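Long-range contacts in adenylosuccinate lyase (Francisella tularensis subsp. tularensis SCHU S4, PDB 4EEI), which probably catalyses the cleavage of adenylosuccinate to AMP and fumarate, and the parallel fumarate-releasing step on the road to IMP, in purine biosynthesis: residues 129-134 / 334-339; 133-138 / 343-348; 145-150 / 349-354; 247-252 / 338-343. All blocks are in the same frame, centred on the assembly; numbering follows the deposited sequence.

Overall arrangement
The four contacts lie close together on one side of the chain's centre. Interactions 2 and 3 are nearest, with centres about 8 Å apart; interactions 1 and 3 are farthest, with about 18 Å between centres. Along the chain, segments 129-134, 133-138, 145-150 and 247-252 come first. They meet the later run from 334 to 354. Helix 338-346 serves interactions 1, 2 and 4; interaction 3 uses the start of the next helix, 352-363. Interactions 2 and 3 share the sheet of strands 135-140 and 143-149. Interactions 1 and 4 reach the sheet of strands 251-252 and 335-336. Together the contacts join two small sheets to the run 334-354; the ligand-binding residues Ser140 and His141 lie near interactions 2 and 3.

Interaction 1. Residues 129-134 / 334-339; sequences EETKEI and LVVQRD. With EDO (1,2-ethanediol), chain X.
In Glu133 the first torsion puts CG between the backbone N and the carbonyl carbon (chi1 60°); in Arg338 it sets CG anti to the backbone N (chi1 179°). From there Glu133 runs on extended and Arg338 stays extended to NE, and the charged ends meet. The two side chains cross at about a right angle, with carboxylate and guanidinium planes 84° apart. They form a salt bridge in which one oxygen, Glu133 OE1, faces both terminal nitrogens. The 2.4 Å between Glu133 OE1 and Arg338 NH1 is too short to be trusted in detail. The bond from Arg338 NH2 to Glu133 OE1, 2.9 Å, is weak. A water in the guanidinium plane adds a bridge: it accepts from Arg338 NH2 and donates to Glu133 O. Arg338 also pairs through NE with Glu342 of its own helix.

Carbon contacts make up the rest. Ile134 CG1 lies over one guanidinium face, displaced toward the rim, 3.9 Å from Arg338 NE. Ile134 CD1 makes an apolar contact with Val336 CG1 at 4.2 Å. Thr131 CG2 touches Val336 CG2, also at 4.2 Å, while Thr131 OG1 bonds to Lys127 O. A type I turn closed by Ile134 N to Thr131 O, 3.1 Å, sets the backbone from which Thr131, Glu133 and Ile134 reach across.

The contact sits where helix 94-131 gives way to strand 135-140. Across from it, strand 335-336 pairs with strand 251-252 and leads through Gln337, at the N-cap position, into helix 338-346. Phe150, just after strand 143-149, packs against Thr131, Ile134 and Val336.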
# COMPACT_ATOMS: atom_id res chain seq x y z
N GLU B 129 0.65 -27.03 -23.56
CA GLU B 129 0.80 -27.93 -24.71
C GLU B 129 -0.23 -29.06 -24.64
O GLU B 129 -0.77 -29.48 -25.66
CB GLU B 129 2.22 -28.51 -24.77
CG GLU B 129 3.34 -27.46 -24.94
CD GLU B 129 3.48 -26.96 -26.38
OE1 GLU B 129 2.70 -27.38 -27.25
OE2 GLU B 129 4.39 -26.13 -26.64
N GLU B 130 -0.50 -29.53 -23.43
CA GLU B 130 -1.40 -30.66 -23.22
C GLU B 130 -2.84 -30.28 -23.59
O GLU B 130 -3.61 -31.12 -24.06
CB GLU B 130 -1.28 -31.07 -21.75
CG GLU B 130 -2.32 -32.02 -21.21
CD GLU B 130 -2.07 -32.31 -19.72
OE1 GLU B 130 -3.01 -32.19 -18.92
OE2 GLU B 130 -0.91 -32.63 -19.37
N THR B 131 -3.19 -29.01 -23.40
CA THR B 131 -4.56 -28.53 -23.61
C THR B 131 -4.70 -27.58 -24.81
O THR B 131 -5.77 -26.99 -25.01
CB THR B 131 -5.09 -27.81 -22.36
OG1 THR B 131 -4.26 -26.68 -22.06
CG2 THR B 131 -5.11 -28.76 -21.17
N LYS B 132 -3.64 -27.44 -25.60
CA LYS B 132 -3.63 -26.52 -26.75
C LYS B 132 -4.77 -26.82 -27.74
O LYS B 132 -5.33 -25.92 -28.36
CB LYS B 132 -2.26 -26.61 -27.45
CG LYS B 132 -2.13 -25.88 -28.79
CD LYS B 132 -0.66 -25.87 -29.24
CE LYS B 132 -0.44 -25.20 -30.61
NZ LYS B 132 -0.89 -26.09 -31.72
N GLU B 133 -5.10 -28.10 -27.85
CA GLU B 133 -6.10 -28.62 -28.80
C GLU B 133 -7.55 -28.44 -28.36
O GLU B 133 -8.47 -28.59 -29.16
CB GLU B 133 -5.88 -30.13 -28.98
CG GLU B 133 -6.00 -30.92 -27.68
CD GLU B 133 -5.98 -32.43 -27.88
OE1 GLU B 133 -7.03 -33.00 -28.23
OE2 GLU B 133 -4.91 -33.04 -27.68
N ILE B 134 -7.76 -28.14 -27.08
CA ILE B 134 -9.10 -28.09 -26.53
C ILE B 134 -9.74 -26.75 -26.83
O ILE B 134 -9.12 -25.71 -26.63
CB ILE B 134 -9.07 -28.33 -25.01
CG1 ILE B 134 -8.44 -29.70 -24.72
CG2 ILE B 134 -10.46 -28.22 -24.41
CD1 ILE B 134 -8.30 -30.01 -23.23
N LEU B 334 -3.75 -30.52 -11.57
CA LEU B 334 -5.06 -30.01 -11.99
C LEU B 334 -5.74 -30.98 -12.97
O LEU B 334 -5.09 -31.46 -13.91
CB LEU B 334 -4.89 -28.63 -12.66
CG LEU B 334 -6.15 -27.81 -12.93
CD1 LEU B 334 -6.81 -27.42 -11.60
CD2 LEU B 334 -5.83 -26.53 -13.73
N VAL B 335 -7.01 -31.29 -12.75
CA VAL B 335 -7.74 -32.15 -13.68
C VAL B 335 -8.56 -31.27 -14.62
O VAL B 335 -9.39 -30.48 -14.17
CB VAL B 335 -8.65 -33.15 -12.94
CG1 VAL B 335 -9.47 -33.97 -13.94
CG2 VAL B 335 -7.81 -34.09 -12.06
N VAL B 336 -8.29 -31.38 -15.92
CA VAL B 336 -8.99 -30.58 -16.92
C VAL B 336 -10.15 -31.41 -17.50
O VAL B 336 -9.95 -32.54 -17.98
CB VAL B 336 -8.03 -30.11 -18.03
CG1 VAL B 336 -8.77 -29.33 -19.09
CG2 VAL B 336 -6.91 -29.24 -17.43
N GLN B 337 -11.37 -30.88 -17.42
CA GLN B 337 -12.53 -31.68 -17.82
C GLN B 337 -12.96 -31.37 -19.25
O GLN B 337 -13.85 -30.54 -19.49
CB GLN B 337 -13.69 -31.53 -16.83
CG GLN B 337 -13.29 -31.85 -15.40
CD GLN B 337 -14.47 -32.14 -14.51
OE1 GLN B 337 -14.72 -33.28 -14.16
NE2 GLN B 337 -15.20 -31.09 -14.13
N ARG B 338 -12.31 -32.03 -20.19
CA ARG B 338 -12.42 -31.68 -21.59
C ARG B 338 -13.84 -31.69 -22.15
O ARG B 338 -14.24 -30.77 -22.85
CB ARG B 338 -11.56 -32.59 -22.45
CG ARG B 338 -11.68 -32.26 -23.91
CD ARG B 338 -10.74 -33.07 -24.76
NE ARG B 338 -10.69 -32.51 -26.10
CZ ARG B 338 -9.73 -32.76 -26.98
NH1 ARG B 338 -8.73 -33.57 -26.65
NH2 ARG B 338 -9.77 -32.20 -28.18
N ASP B 339 -14.61 -32.73 -21.84
CA ASP B 339 -15.96 -32.82 -22.39
C ASP B 339 -16.88 -31.70 -21.88
O ASP B 339 -17.69 -31.18 -22.64
CB ASP B 339 -16.56 -34.20 -22.14
CG ASP B 339 -15.92 -35.27 -23.00
OD1 ASP B 339 -15.41 -34.94 -24.09
OD2 ASP B 339 -15.92 -36.45 -22.57
C1 EDO X . -3.16 -28.53 -31.83
O1 EDO X . -3.52 -29.29 -30.68
C2 EDO X . -4.14 -27.38 -32.00
O2 EDO X . -3.53 -26.42 -32.87
O HOH W 1 -10.71 -30.02 -29.87

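Interaction 2. Residues 133-138 / 343-348; sequences EIITMG and DRVRST. With EDO (1,2-ethanediol), chain Z.
Val345 pushes a methyl group onto the main chain of the strand, with CG2 only 3.4 Å from Thr136 C. The same methyl is 3.6 Å from Ile135 O. It also meets Ile135 CG1, at 4.2 Å, and Met137 CG, at 4.0 Å. Val345 CG1 is anti to the backbone N (chi1 175°), which leaves CG2 beside the N, turned to the strand. The backbones approach closely at Met137 and Val345. The contact is carried by van der Waals packing.

Met137 lies alongside Val345 and Thr348. Its chain is bent at chi2 and chi3, and it slides past Thr348 in the opposite direction. Met137 SD lies 3.4 Å from Thr348 OG1. That hydroxyl makes a weak bond to Val345 O, while Ser347 OG binds Arg344 O at 2.8 Å.

Arg344 adds its aliphatic part, CG meeting Met137 CG at 4.1 Å. Its polar end turns elsewhere: NH1 pairs with Glu250, and NH2 and, more weakly, NE bond to one ethanediol oxygen, probably from the crystallisation liquor. Ile135 N is held by Glu342 from the preceding turn of the helix.

Strand 135-140 is the first arm of an antiparallel beta hairpin with strand 143-149. The short helix 338-346 lies against this hairpin, whose tip carries Ser140 and His141, seen to bind succinate and AMP.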
# COMPACT_ATOMS: atom_id res chain seq x y z
N GLU B 133 -5.10 -28.10 -27.85
CA GLU B 133 -6.10 -28.62 -28.80
C GLU B 133 -7.55 -28.44 -28.36
O GLU B 133 -8.47 -28.59 -29.16
CB GLU B 133 -5.88 -30.13 -28.98
CG GLU B 133 -6.00 -30.92 -27.68
CD GLU B 133 -5.98 -32.43 -27.88
OE1 GLU B 133 -7.03 -33.00 -28.23
OE2 GLU B 133 -4.91 -33.04 -27.68
N ILE B 134 -7.76 -28.14 -27.08
CA ILE B 134 -9.10 -28.09 -26.53
C ILE B 134 -9.74 -26.75 -26.83
O ILE B 134 -9.12 -25.71 -26.63
CB ILE B 134 -9.07 -28.33 -25.01
CG1 ILE B 134 -8.44 -29.70 -24.72
CG2 ILE B 134 -10.46 -28.22 -24.41
CD1 ILE B 134 -8.30 -30.01 -23.23
N ILE B 135 -10.99 -26.76 -27.31
CA ILE B 135 -11.67 -25.49 -27.58
C ILE B 135 -12.58 -25.12 -26.40
O ILE B 135 -13.31 -25.96 -25.86
CB ILE B 135 -12.44 -25.53 -28.93
CG1 ILE B 135 -12.98 -24.14 -29.29
CG2 ILE B 135 -13.55 -26.56 -28.91
CD1 ILE B 135 -13.30 -24.00 -30.77
N THR B 136 -12.48 -23.86 -25.96
CA THR B 136 -13.25 -23.39 -24.81
C THR B 136 -13.90 -22.05 -25.15
O THR B 136 -13.54 -21.42 -26.14
CB THR B 136 -12.34 -23.21 -23.58
OG1 THR B 136 -13.13 -22.92 -22.42
CG2 THR B 136 -11.35 -22.07 -23.81
N MET B 137 -14.87 -21.63 -24.34
CA MET B 137 -15.45 -20.31 -24.51
C MET B 137 -14.60 -19.25 -23.83
O MET B 137 -14.39 -19.29 -22.60
CB MET B 137 -16.88 -20.25 -23.95
CG MET B 137 -17.92 -20.99 -24.77
SD MET B 137 -17.92 -20.46 -26.49
CE MET B 137 -18.15 -18.69 -26.29
N GLY B 138 -14.10 -18.29 -24.61
CA GLY B 138 -13.48 -17.10 -24.05
C GLY B 138 -14.56 -16.25 -23.41
O GLY B 138 -15.72 -16.29 -23.83
N ASP B 343 -18.27 -29.09 -24.59
CA ASP B 343 -19.73 -29.13 -24.71
C ASP B 343 -20.33 -27.73 -24.50
O ASP B 343 -21.36 -27.39 -25.08
CB ASP B 343 -20.34 -30.11 -23.70
CG ASP B 343 -20.26 -31.55 -24.17
OD1 ASP B 343 -19.97 -31.79 -25.37
OD2 ASP B 343 -20.49 -32.45 -23.34
N ARG B 344 -19.66 -26.92 -23.69
CA ARG B 344 -20.10 -25.56 -23.45
C ARG B 344 -19.95 -24.72 -24.73
O ARG B 344 -20.80 -23.87 -25.02
CB ARG B 344 -19.33 -24.95 -22.27
CG ARG B 344 -19.63 -23.50 -21.98
CD ARG B 344 -19.13 -23.09 -20.59
NE ARG B 344 -20.04 -23.57 -19.54
CZ ARG B 344 -19.67 -24.32 -18.50
NH1 ARG B 344 -18.40 -24.68 -18.35
NH2 ARG B 344 -20.57 -24.69 -17.60
N VAL B 345 -18.90 -24.97 -25.50
CA VAL B 345 -18.75 -24.35 -26.81
C VAL B 345 -19.88 -24.80 -27.73
O VAL B 345 -20.45 -23.99 -28.45
CB VAL B 345 -17.38 -24.69 -27.44
CG1 VAL B 345 -17.30 -24.15 -28.86
CG2 VAL B 345 -16.25 -24.11 -26.60
N ARG B 346 -20.21 -26.09 -27.69
CA ARG B 346 -21.29 -26.61 -28.50
C ARG B 346 -22.64 -26.00 -28.13
O ARG B 346 -23.50 -25.80 -28.98
CB ARG B 346 -21.39 -28.13 -28.35
CG ARG B 346 -20.24 -28.91 -28.96
CD ARG B 346 -20.52 -30.39 -28.83
NE ARG B 346 -19.64 -31.19 -29.67
CZ ARG B 346 -18.52 -31.77 -29.25
NH1 ARG B 346 -17.78 -32.48 -30.09
NH2 ARG B 346 -18.13 -31.63 -27.99
N SER B 347 -22.82 -25.71 -26.84
CA SER B 347 -24.10 -25.22 -26.35
C SER B 347 -24.34 -23.75 -26.70
O SER B 347 -25.44 -23.23 -26.50
CB SER B 347 -24.20 -25.42 -24.83
OG SER B 347 -23.36 -24.50 -24.14
N THR B 348 -23.33 -23.07 -27.23
CA THR B 348 -23.47 -21.65 -27.55
C THR B 348 -23.21 -21.37 -29.03
O THR B 348 -22.20 -21.79 -29.59
CB THR B 348 -22.53 -20.78 -26.69
OG1 THR B 348 -21.20 -20.84 -27.20
CG2 THR B 348 -22.54 -21.26 -25.25
C1 EDO Z . -23.01 -24.24 -20.60
O1 EDO Z . -23.89 -25.15 -19.91
C2 EDO Z . -23.08 -22.84 -20.00
O2 EDO Z . -22.62 -22.86 -18.64

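Interaction 3. Residues 145-150 / 349-354; sequences AEPMSF and SAYLSS
Tyr351 buries the most surface here, and Pro147 supplies the ring that covers it. Pro147 CD stands over the centre of the Tyr351 ring, 3.6 Å from the centroid and 7° off the normal. This is a CH-pi contact. Pro147 CG lies farther out over the same ring and comes 3.6 Å from Tyr351 CZ. Tyr351 CG lies between its own backbone N and carbonyl carbon (chi1 51°), and this sets the ring it carries beside Pro147. The Tyr351 CB behind it is pressed to within 3.2 Å of Ala145 O.

Pro147 belongs to strand 143-149, the second arm of the beta hairpin begun by strand 135-140. Tyr351 lies in a type I turn, Ser349 to Leu352. The contact thus joins the hairpin to the turn that leads toward helix 352-363. The side chain of Ala145 is about 5 Å from a bound succinate.

Glu146 is the third main residue. Its CG is 4.0 Å from Tyr351 CB, and the chain runs on extended, with carboxylate and ring planes 65° apart. A water donates to both Glu146 OE2 and Tyr351 O, at 2.8 Å each, and so bridges the segments. The other oxygen, Glu146 OE1, accepts from Asn186 of the third subunit, which ties this strand into the tetramer. Tyr351 OH makes a weak hydrogen bond to Val345 O, and the ring meets that of Tyr418 at nearly a right angle.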
# COMPACT_ATOMS: atom_id res chain seq x y z
N ALA B 145 -17.94 -14.87 -25.05
CA ALA B 145 -17.57 -14.04 -26.19
C ALA B 145 -17.37 -14.90 -27.44
O ALA B 145 -18.29 -15.08 -28.23
CB ALA B 145 -16.30 -13.25 -25.89
N GLU B 146 -16.16 -15.43 -27.59
CA GLU B 146 -15.83 -16.30 -28.70
C GLU B 146 -15.00 -17.48 -28.22
O GLU B 146 -14.29 -17.38 -27.22
CB GLU B 146 -15.06 -15.53 -29.78
CG GLU B 146 -15.88 -14.48 -30.51
CD GLU B 146 -15.10 -13.79 -31.61
OE1 GLU B 146 -13.88 -14.05 -31.73
OE2 GLU B 146 -15.70 -13.00 -32.36
N PRO B 147 -15.07 -18.59 -28.94
CA PRO B 147 -14.23 -19.75 -28.63
C PRO B 147 -12.75 -19.41 -28.77
O PRO B 147 -12.40 -18.48 -29.50
CB PRO B 147 -14.64 -20.77 -29.70
CG PRO B 147 -16.01 -20.35 -30.13
CD PRO B 147 -15.99 -18.86 -30.06
N MET B 148 -11.90 -20.15 -28.08
CA MET B 148 -10.46 -19.93 -28.12
C MET B 148 -9.81 -21.23 -27.69
O MET B 148 -10.50 -22.17 -27.30
CB MET B 148 -10.07 -18.84 -27.12
CG MET B 148 -10.38 -19.26 -25.69
SD MET B 148 -10.04 -17.96 -24.49
CE MET B 148 -8.25 -17.82 -24.61
N SER B 149 -8.48 -21.29 -27.74
CA SER B 149 -7.78 -22.47 -27.24
C SER B 149 -7.70 -22.42 -25.71
O SER B 149 -7.30 -21.41 -25.15
CB SER B 149 -6.37 -22.53 -27.82
OG SER B 149 -5.57 -23.39 -27.04
N PHE B 150 -8.07 -23.51 -25.05
CA PHE B 150 -8.01 -23.56 -23.59
C PHE B 150 -6.55 -23.43 -23.15
O PHE B 150 -6.24 -22.79 -22.14
CB PHE B 150 -8.59 -24.89 -23.09
CG PHE B 150 -8.83 -24.94 -21.59
CD1 PHE B 150 -7.90 -25.52 -20.75
CD2 PHE B 150 -10.00 -24.42 -21.04
CE1 PHE B 150 -8.13 -25.60 -19.37
CE2 PHE B 150 -10.23 -24.48 -19.67
CZ PHE B 150 -9.30 -25.07 -18.84
N SER B 349 -24.13 -20.65 -29.66
CA SER B 349 -23.98 -20.26 -31.07
C SER B 349 -23.99 -18.75 -31.35
O SER B 349 -23.94 -18.34 -32.51
CB SER B 349 -25.04 -20.95 -31.92
OG SER B 349 -26.32 -20.85 -31.33
N ALA B 350 -24.06 -17.92 -30.31
CA ALA B 350 -24.26 -16.48 -30.49
C ALA B 350 -23.13 -15.78 -31.25
O ALA B 350 -23.38 -14.91 -32.09
CB ALA B 350 -24.49 -15.81 -29.14
N TYR B 351 -21.90 -16.16 -30.94
CA TYR B 351 -20.70 -15.60 -31.57
C TYR B 351 -20.70 -15.72 -33.10
O TYR B 351 -20.01 -14.97 -33.79
CB TYR B 351 -19.44 -16.24 -30.99
CG TYR B 351 -19.46 -17.75 -30.99
CD1 TYR B 351 -19.86 -18.47 -29.88
CD2 TYR B 351 -19.04 -18.46 -32.11
CE1 TYR B 351 -19.87 -19.85 -29.88
CE2 TYR B 351 -19.05 -19.84 -32.12
CZ TYR B 351 -19.46 -20.53 -31.01
OH TYR B 351 -19.46 -21.91 -31.01
N LEU B 352 -21.46 -16.67 -33.63
CA LEU B 352 -21.43 -16.93 -35.07
C LEU B 352 -21.97 -15.78 -35.91
O LEU B 352 -21.61 -15.64 -37.08
CB LEU B 352 -22.18 -18.22 -35.40
CG LEU B 352 -21.51 -19.54 -35.04
CD1 LEU B 352 -22.35 -20.72 -35.52
CD2 LEU B 352 -20.12 -19.61 -35.64
N SER B 353 -22.84 -14.96 -35.33
CA SER B 353 -23.40 -13.83 -36.06
C SER B 353 -22.32 -12.84 -36.47
O SER B 353 -22.30 -12.36 -37.60
CB SER B 353 -24.48 -13.13 -35.23
OG SER B 353 -25.60 -13.97 -35.07
N SER B 354 -21.40 -12.55 -35.54
CA SER B 354 -20.29 -11.67 -35.86
C SER B 354 -19.43 -12.28 -36.97
O SER B 354 -18.93 -11.56 -37.84
CB SER B 354 -19.43 -11.38 -34.63
OG SER B 354 -18.32 -10.57 -34.98
O HOH W 2 -17.28 -14.53 -34.10

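Interaction 4. Residues 247-252 / 338-343; sequences DVFEVY and RDIIED. With K (potassium ion), chain L; EDO (1,2-ethanediol), chain R.
Glu250 and Ile341 bring the two backbones nearest, with CA atoms 5.6 Å apart. Residues 338-343 are helical, whereas residues 247-250 are loop, before strand 251-252. Phe249 has left-handed helical torsions (phi 52°, psi 43°). Its carbonyl oxygen comes close to Ile340.

Ile340 fits against this loop. Its CD1 is 3.4 Å from Phe249 O and 4.0 Å from Phe249 CD2, meeting that ring obliquely. Its CG2 touches Val248 O at 3.7 Å. Glu250 crosses Ile341 at about a right angle, with Glu250 CB 3.6 Å from Ile341 CG1. The chain of Glu250 is extended beyond CG and carries the carboxylate on to a water and two arginines. The water donates to Glu250 OE2, at 2.7 Å, and to Ile341 O. On the same helix, Arg338 NE meets Glu342 OE1 from above the carboxylate plane.

Asp247 O binds a potassium ion at 2.9 Å. Asp247 O of the second subunit binds it too, so the ion lies at the subunit interface.

The segments touch mainly through carbon, yet several polar atoms of the loop have partners. Phe249 O accepts from Gln337 NE2, and Val248 O from Arg344 NH1. The buried Glu250 OE2 is gripped by Arg344, Arg139 and the water. Two arginines at one oxygen would be expected to favour an ionised carboxylate.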
# COMPACT_ATOMS: atom_id res chain seq x y z
N ASP B 247 -20.77 -23.83 -11.05
CA ASP B 247 -21.45 -23.36 -12.25
C ASP B 247 -20.66 -23.63 -13.52
O ASP B 247 -21.23 -23.98 -14.55
CB ASP B 247 -21.78 -21.87 -12.12
CG ASP B 247 -22.43 -21.53 -10.79
OD1 ASP B 247 -21.71 -21.18 -9.84
OD2 ASP B 247 -23.68 -21.62 -10.70
N VAL B 248 -19.34 -23.45 -13.47
CA VAL B 248 -18.51 -23.70 -14.64
C VAL B 248 -17.92 -25.11 -14.67
O VAL B 248 -18.08 -25.83 -15.65
CB VAL B 248 -17.35 -22.69 -14.71
CG1 VAL B 248 -16.65 -22.76 -16.05
CG2 VAL B 248 -17.85 -21.28 -14.43
N PHE B 249 -17.27 -25.49 -13.58
CA PHE B 249 -16.77 -26.85 -13.40
C PHE B 249 -15.92 -27.38 -14.55
O PHE B 249 -16.08 -28.53 -14.96
CB PHE B 249 -17.91 -27.82 -13.09
CG PHE B 249 -17.50 -28.98 -12.23
CD1 PHE B 249 -16.61 -28.80 -11.18
CD2 PHE B 249 -17.99 -30.26 -12.48
CE1 PHE B 249 -16.22 -29.86 -10.39
CE2 PHE B 249 -17.60 -31.32 -11.69
CZ PHE B 249 -16.72 -31.13 -10.65
N GLU B 250 -15.02 -26.56 -15.09
CA GLU B 250 -14.20 -26.99 -16.21
C GLU B 250 -12.89 -27.64 -15.74
O GLU B 250 -12.26 -28.39 -16.49
CB GLU B 250 -13.95 -25.81 -17.16
CG GLU B 250 -15.22 -25.40 -17.93
CD GLU B 250 -15.04 -24.22 -18.88
OE1 GLU B 250 -13.90 -23.69 -19.00
OE2 GLU B 250 -16.05 -23.82 -19.52
N VAL B 251 -12.49 -27.36 -14.50
CA VAL B 251 -11.32 -28.02 -13.90
C VAL B 251 -11.60 -28.34 -12.44
O VAL B 251 -12.54 -27.79 -11.85
CB VAL B 251 -10.06 -27.12 -13.92
CG1 VAL B 251 -9.76 -26.60 -15.32
CG2 VAL B 251 -10.24 -25.94 -12.95
N TYR B 252 -10.81 -29.22 -11.84
CA TYR B 252 -10.78 -29.32 -10.39
C TYR B 252 -9.37 -29.62 -9.90
O TYR B 252 -8.58 -30.24 -10.62
CB TYR B 252 -11.80 -30.33 -9.84
CG TYR B 252 -11.61 -31.80 -10.22
CD1 TYR B 252 -12.35 -32.36 -11.27
CD2 TYR B 252 -10.75 -32.63 -9.51
CE1 TYR B 252 -12.20 -33.71 -11.61
CE2 TYR B 252 -10.60 -33.96 -9.85
CZ TYR B 252 -11.33 -34.50 -10.89
OH TYR B 252 -11.18 -35.83 -11.21
N ARG B 338 -12.31 -32.03 -20.19
CA ARG B 338 -12.42 -31.68 -21.59
C ARG B 338 -13.84 -31.69 -22.15
O ARG B 338 -14.24 -30.77 -22.85
CB ARG B 338 -11.56 -32.59 -22.45
CG ARG B 338 -11.68 -32.26 -23.91
CD ARG B 338 -10.74 -33.07 -24.76
NE ARG B 338 -10.69 -32.51 -26.10
CZ ARG B 338 -9.73 -32.76 -26.98
NH1 ARG B 338 -8.73 -33.57 -26.65
NH2 ARG B 338 -9.77 -32.20 -28.18
N ASP B 339 -14.61 -32.73 -21.84
CA ASP B 339 -15.96 -32.82 -22.39
C ASP B 339 -16.88 -31.70 -21.88
O ASP B 339 -17.69 -31.18 -22.64
CB ASP B 339 -16.56 -34.20 -22.14
CG ASP B 339 -15.92 -35.27 -23.00
OD1 ASP B 339 -15.41 -34.94 -24.09
OD2 ASP B 339 -15.92 -36.45 -22.57
N ILE B 340 -16.73 -31.32 -20.61
CA ILE B 340 -17.49 -30.18 -20.08
C ILE B 340 -17.10 -28.90 -20.80
O ILE B 340 -17.95 -28.09 -21.18
CB ILE B 340 -17.27 -30.01 -18.57
CG1 ILE B 340 -18.01 -31.11 -17.80
CG2 ILE B 340 -17.73 -28.62 -18.10
CD1 ILE B 340 -17.58 -31.24 -16.36
N ILE B 341 -15.79 -28.72 -21.00
CA ILE B 341 -15.26 -27.52 -21.64
C ILE B 341 -15.78 -27.38 -23.07
O ILE B 341 -16.27 -26.32 -23.45
CB ILE B 341 -13.73 -27.57 -21.68
CG1 ILE B 341 -13.17 -27.41 -20.27
CG2 ILE B 341 -13.18 -26.49 -22.58
CD1 ILE B 341 -11.71 -27.78 -20.16
N GLU B 342 -15.68 -28.45 -23.84
CA GLU B 342 -16.03 -28.39 -25.25
C GLU B 342 -17.54 -28.44 -25.49
O GLU B 342 -18.05 -27.90 -26.48
CB GLU B 342 -15.29 -29.48 -26.02
CG GLU B 342 -13.77 -29.36 -25.89
CD GLU B 342 -12.98 -30.21 -26.88
OE1 GLU B 342 -13.28 -31.41 -27.03
OE2 GLU B 342 -12.05 -29.67 -27.51
N ASP B 343 -18.27 -29.09 -24.59
CA ASP B 343 -19.73 -29.13 -24.71
C ASP B 343 -20.33 -27.73 -24.50
O ASP B 343 -21.36 -27.39 -25.08
CB ASP B 343 -20.34 -30.11 -23.70
CG ASP B 343 -20.26 -31.55 -24.17
OD1 ASP B 343 -19.97 -31.79 -25.37
OD2 ASP B 343 -20.49 -32.45 -23.34
K K L . -23.54 -23.05 -15.97
C1 EDO R . -14.26 -34.70 -18.73
O1 EDO R . -15.41 -33.93 -19.10
C2 EDO R . -13.49 -35.17 -19.97
O2 EDO R . -12.09 -35.27 -19.66
O HOH W 3 -15.82 -23.82 -22.20
O HOH W 4 -25.82 -22.97 -16.86
O HOH W 5 -23.31 -25.80 -15.95